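Local coordinates for glutathione s-transferase protein (Ralstonia solanacearum, PDB 3TOU) that probably acts as a glutathione transferase, binding glutathione at a site to which the partner subunit of its dimer contributes, at residues T127-H130 with H131-D134; T114-T117 with P118-S122. All blocks are in the same frame, centred on the assembly; numbering follows the deposited sequence.

Contact 1 (T127-H130 with H131-D134); sequences TRQH and HKID. With GSH (glutathione), chain E.
R128 and K132, one helical turn apart, converge on a single oxygen, O32 of the glycine carboxylate of a glutathione held mainly by the second subunit. R128 NE and NH2 both donate to GSH O32, each at 2.8 Å, and the carboxylate carbon lies in the guanidinium plane, at its edge; NH2 also donates to V35 O of the second subunit. K132 NZ adds a third bond, 2.7 Å from GSH O32, and also donates to L48 O of the second subunit. The extended R128 chain, CG anti to its backbone N (chi1 178°), carries its NE edge out to the carboxylate, and the chi4 bend of K132 (-50°) brings NZ onto the same oxygen. R128 NE and K132 NZ, 4.1 Å apart, share an anion that probably offsets their charge. The tight side is that of Q129: its amide runs alongside the lysine chain, NE2 3.7 Å from K132 CD. T127 and H131 form the looser, exposed side, although the H131 ring meets that of H43 of the second subunit. On the inner side of helix 123-144, Q129, H130 and I133 pack on helix 86-114, while R128 and K132 reach W36 and G49 of the second subunit.

Contact 2 (T114-T117 with P118-S122); sequences TQRT and PEQRS
T117 and Q120 clasp each other through backbone and side chain. Among the hydrogen bonds, Q120 N donates to T117 O at 2.9 Å, and in return T117 N donates to Q120 OE1 at 3.0 Å and 166°, nearly straight. Q120 CG sits beside its own backbone N (chi1 -73°), and the extended chain beyond it carries the amide back over T117, with CG 3.3 Å from T117 OG1. A water bridges to the preceding residues, donating to Q120 OE1 and to Q115 O, both at 2.8 Å, so Q120 OE1 accepts twice. R121 adds a weak bond from NH2 to R116 O (3.3 Å); its firmer partners are the carbonyls of E112 and Q113, near the end of helix 86-114. Nonpolar contact comes from R121 CG against R116 CB, 3.9 Å apart. A separate, polar face contact sets the T117-P118 peptide over one side of the R121 guanidinium, with P118 N 3.9 Å above its centre. Charge is used across the dimer: R116 makes a salt bridge to E112 and a cation-pi contact with W125, both of the second subunit. With P118 and E119 as its helical middle residues, 117-120 is a type I beta turn in an interhelical loop, and S122 follows as N-cap, its OG bonded to W125 N of its own chain.

In the fold
Contact 2 precedes contact 1 along the chain: the loop of 114-122 leads out of helix 86-114 and its N-cap starts helix 123-144, which carries 127-134. Their centres are 18 Å apart and their nearest atoms about 5 Å, without touching. Both face the second subunit, but differently. Contact 1 reaches into the partner's glutathione site, adding charged groups to a ligand also bonded there by K50, V51, D64 and S65 of that subunit. Contact 2 meets the partner's copies of R116 and Q120, and its Q115 side chain lies about 8 Å from the other bound glutathione, not the one contact 1 grips. The side chains of R116 and R128 are about 12 Å apart.

Contact 1 (T127-H130 with H131-D134)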
loop_
_atom_site.group_PDB
_atom_site.type_symbol
_atom_site.label_atom_id
_atom_site.label_comp_id
_atom_site.label_asym_id
_atom_site.label_seq_id
_atom_site.Cartn_x
_atom_site.Cartn_y
_atom_site.Cartn_z
ATOM N N THR A 127 -11.043 -5.651 17.313
ATOM C CA THR A 127 -10.695 -4.528 18.181
ATOM C C THR A 127 -9.471 -3.771 17.653
ATOM O O THR A 127 -9.461 -2.536 17.622
ATOM C CB THR A 127 -10.457 -5.030 19.634
ATOM O OG1 THR A 127 -11.658 -5.666 20.092
ATOM C CG2 THR A 127 -10.100 -3.892 20.576
ATOM N N ARG A 128 -8.465 -4.531 17.231
ATOM C CA ARG A 128 -7.219 -3.969 16.718
ATOM C C ARG A 128 -7.470 -3.101 15.480
ATOM O O ARG A 128 -6.943 -1.978 15.387
ATOM C CB ARG A 128 -6.237 -5.085 16.399
ATOM C CG ARG A 128 -4.942 -4.604 15.811
ATOM C CD ARG A 128 -4.037 -5.777 15.503
ATOM N NE ARG A 128 -2.664 -5.319 15.571
ATOM C CZ ARG A 128 -1.913 -5.330 16.670
ATOM N NH1 ARG A 128 -2.364 -5.841 17.808
ATOM N NH2 ARG A 128 -0.686 -4.864 16.603
ATOM N N GLN A 129 -8.279 -3.610 14.553
ATOM C CA GLN A 129 -8.583 -2.850 13.342
ATOM C C GLN A 129 -9.406 -1.594 13.655
ATOM O O GLN A 129 -9.136 -0.518 13.114
ATOM C CB GLN A 129 -9.236 -3.727 12.272
ATOM C CG GLN A 129 -8.410 -4.976 11.875
ATOM C CD GLN A 129 -6.930 -4.703 11.626
ATOM O OE1 GLN A 129 -6.060 -5.447 12.099
ATOM N NE2 GLN A 129 -6.637 -3.650 10.878
ATOM N N HIS A 130 -10.385 -1.715 14.554
ATOM C CA HIS A 130 -11.157 -0.531 14.960
ATOM C C HIS A 130 -10.296 0.516 15.655
ATOM O O HIS A 130 -10.552 1.708 15.532
ATOM C CB HIS A 130 -12.354 -0.905 15.844
ATOM C CG HIS A 130 -13.574 -1.275 15.060
ATOM N ND1 HIS A 130 -14.336 -0.338 14.396
ATOM C CD2 HIS A 130 -14.142 -2.475 14.800
ATOM C CE1 HIS A 130 -15.331 -0.943 13.773
ATOM N NE2 HIS A 130 -15.241 -2.238 14.006
ATOM N N HIS A 131 -9.277 0.062 16.375
ATOM C CA HIS A 131 -8.352 0.979 17.039
ATOM C C HIS A 131 -7.569 1.771 15.988
ATOM O O HIS A 131 -7.402 2.981 16.120
ATOM C CB HIS A 131 -7.425 0.224 17.989
ATOM C CG HIS A 131 -6.530 1.112 18.793
ATOM N ND1 HIS A 131 -5.215 0.794 19.060
ATOM C CD2 HIS A 131 -6.754 2.315 19.377
ATOM C CE1 HIS A 131 -4.670 1.760 19.782
ATOM N NE2 HIS A 131 -5.578 2.696 19.979
ATOM N N LYS A 132 -7.136 1.089 14.928
ATOM C CA LYS A 132 -6.454 1.748 13.812
ATOM C C LYS A 132 -7.317 2.796 13.143
ATOM O O LYS A 132 -6.847 3.887 12.837
ATOM C CB LYS A 132 -5.991 0.726 12.769
ATOM C CG LYS A 132 -4.867 -0.167 13.249
ATOM C CD LYS A 132 -4.360 -1.053 12.114
ATOM C CE LYS A 132 -3.485 -2.196 12.648
ATOM N NZ LYS A 132 -2.416 -1.731 13.597
ATOM N N ILE A 133 -8.586 2.470 12.911
ATOM C CA ILE A 133 -9.503 3.425 12.282
ATOM C C ILE A 133 -9.686 4.659 13.162
ATOM O O ILE A 133 -9.594 5.791 12.674
ATOM C CB ILE A 133 -10.864 2.778 11.976
ATOM C CG1 ILE A 133 -10.689 1.707 10.899
ATOM C CG2 ILE A 133 -11.895 3.821 11.509
ATOM C CD1 ILE A 133 -11.895 0.795 10.760
ATOM N N ASP A 134 -9.918 4.429 14.456
ATOM C CA ASP A 134 -10.100 5.510 15.412
ATOM C C ASP A 134 -8.891 6.448 15.423
ATOM O O ASP A 134 -9.050 7.662 15.323
ATOM C CB ASP A 134 -10.357 4.939 16.818
ATOM C CG ASP A 134 -10.863 5.989 17.802
ATOM O OD1 ASP A 134 -11.795 6.746 17.462
ATOM O OD2 ASP A 134 -10.340 6.039 18.931
HETATM N N1 GSH E . 2.070 -0.784 4.422
HETATM C CA1 GSH E . 3.023 -0.875 5.537
HETATM C C1 GSH E . 4.418 -0.563 5.041
HETATM O O11 GSH E . 4.723 -0.769 3.843
HETATM O O12 GSH E . 5.298 -0.066 5.794
HETATM C CB1 GSH E . 2.943 -2.262 6.191
HETATM C CG1 GSH E . 3.741 -2.238 7.498
HETATM C CD1 GSH E . 3.362 -3.389 8.410
HETATM O OE1 GSH E . 2.123 -3.994 8.243
HETATM N N2 GSH E . 4.242 -3.778 9.340
HETATM C CA2 GSH E . 3.925 -4.794 10.345
HETATM C C2 GSH E . 3.087 -4.199 11.420
HETATM O O2 GSH E . 3.598 -3.043 11.995
HETATM C CB2 GSH E . 5.198 -5.278 11.039
HETATM S SG2 GSH E . 6.142 -6.285 9.880
HETATM N N3 GSH E . 1.939 -4.787 11.793
HETATM C CA3 GSH E . 1.290 -4.370 13.027
HETATM C C3 GSH E . -0.196 -4.192 12.905
HETATM O O31 GSH E . -0.749 -4.271 11.801
HETATM O O32 GSH E . -0.883 -3.979 13.922
#

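Contact 2 (T114-T117 with P118-S122)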
loop_
_atom_site.group_PDB
_atom_site.type_symbol
_atom_site.label_atom_id
_atom_site.label_comp_id
_atom_site.label_asym_id
_atom_site.label_seq_id
_atom_site.Cartn_x
_atom_site.Cartn_y
_atom_site.Cartn_z
ATOM N N THR A 114 -16.567 -11.636 5.766
ATOM C CA THR A 114 -16.907 -12.460 4.599
ATOM C C THR A 114 -16.080 -13.734 4.436
ATOM O O THR A 114 -16.530 -14.688 3.788
ATOM C CB THR A 114 -16.871 -11.643 3.281
ATOM O OG1 THR A 114 -15.533 -11.195 3.037
ATOM C CG2 THR A 114 -17.806 -10.444 3.364
ATOM N N GLN A 115 -14.879 -13.753 5.010
ATOM C CA GLN A 115 -13.937 -14.845 4.764
ATOM C C GLN A 115 -13.723 -15.770 5.961
ATOM O O GLN A 115 -12.971 -16.739 5.869
ATOM C CB GLN A 115 -12.588 -14.296 4.265
ATOM C CG GLN A 115 -12.700 -13.432 3.020
ATOM C CD GLN A 115 -13.426 -14.116 1.873
ATOM O OE1 GLN A 115 -13.021 -15.188 1.425
ATOM N NE2 GLN A 115 -14.490 -13.484 1.378
ATOM N N ARG A 116 -14.358 -15.452 7.085
ATOM C CA ARG A 116 -14.260 -16.261 8.292
ATOM C C ARG A 116 -15.674 -16.660 8.680
ATOM O O ARG A 116 -16.599 -15.857 8.557
ATOM C CB ARG A 116 -13.670 -15.456 9.450
ATOM C CG ARG A 116 -12.355 -14.751 9.166
ATOM C CD ARG A 116 -11.187 -15.660 9.428
ATOM N NE ARG A 116 -9.929 -15.004 9.090
ATOM C CZ ARG A 116 -8.738 -15.587 9.168
ATOM N NH1 ARG A 116 -8.626 -16.838 9.597
ATOM N NH2 ARG A 116 -7.653 -14.909 8.837
ATOM N N THR A 117 -15.838 -17.881 9.175
ATOM C CA THR A 117 -17.117 -18.298 9.759
ATOM C C THR A 117 -17.230 -17.647 11.148
ATOM O O THR A 117 -16.204 -17.258 11.715
ATOM C CB THR A 117 -17.176 -19.836 9.892
ATOM O OG1 THR A 117 -16.139 -20.263 10.777
ATOM C CG2 THR A 117 -16.982 -20.500 8.546
ATOM N N PRO A 118 -18.463 -17.532 11.713
ATOM C CA PRO A 118 -18.634 -16.984 13.070
ATOM C C PRO A 118 -17.733 -17.633 14.113
ATOM O O PRO A 118 -17.237 -16.959 15.024
ATOM C CB PRO A 118 -20.098 -17.303 13.390
ATOM C CG PRO A 118 -20.763 -17.292 12.078
ATOM C CD PRO A 118 -19.766 -17.849 11.097
ATOM N N GLU A 119 -17.499 -18.933 13.949
ATOM C CA GLU A 119 -16.693 -19.705 14.887
ATOM C C GLU A 119 -15.205 -19.374 14.794
ATOM O O GLU A 119 -14.475 -19.579 15.756
ATOM C CB GLU A 119 -16.933 -21.211 14.687
ATOM C CG GLU A 119 -18.372 -21.658 14.968
ATOM C CD GLU A 119 -19.357 -21.271 13.873
ATOM O OE1 GLU A 119 -18.970 -21.261 12.680
ATOM O OE2 GLU A 119 -20.519 -20.958 14.211
ATOM N N GLN A 120 -14.779 -18.855 13.640
ATOM C CA GLN A 120 -13.381 -18.500 13.377
ATOM C C GLN A 120 -13.036 -17.046 13.706
ATOM O O GLN A 120 -11.865 -16.680 13.703
ATOM C CB GLN A 120 -13.053 -18.706 11.894
ATOM C CG GLN A 120 -12.926 -20.151 11.458
ATOM C CD GLN A 120 -12.874 -20.308 9.944
ATOM O OE1 GLN A 120 -13.287 -19.424 9.193
ATOM N NE2 GLN A 120 -12.377 -21.446 9.495
ATOM N N ARG A 121 -14.045 -16.214 13.942
ATOM C CA ARG A 121 -13.804 -14.769 14.090
ATOM C C ARG A 121 -13.116 -14.403 15.389
ATOM O O ARG A 121 -13.411 -14.973 16.439
ATOM C CB ARG A 121 -15.086 -13.974 13.919
ATOM C CG ARG A 121 -15.519 -13.924 12.478
ATOM C CD ARG A 121 -16.872 -13.340 12.359
ATOM N NE ARG A 121 -17.388 -13.537 11.020
ATOM C CZ ARG A 121 -18.677 -13.680 10.735
ATOM N NH1 ARG A 121 -19.587 -13.643 11.703
ATOM N NH2 ARG A 121 -19.053 -13.867 9.481
ATOM N N SER A 122 -12.190 -13.452 15.308
ATOM C CA SER A 122 -11.385 -13.072 16.452
ATOM C C SER A 122 -11.777 -11.683 16.923
ATOM O O SER A 122 -11.626 -10.716 16.185
ATOM C CB SER A 122 -9.899 -13.111 16.090
ATOM O OG SER A 122 -9.120 -12.359 17.005
HETATM O O HOH W 1 -12.747 -19.451 6.421
#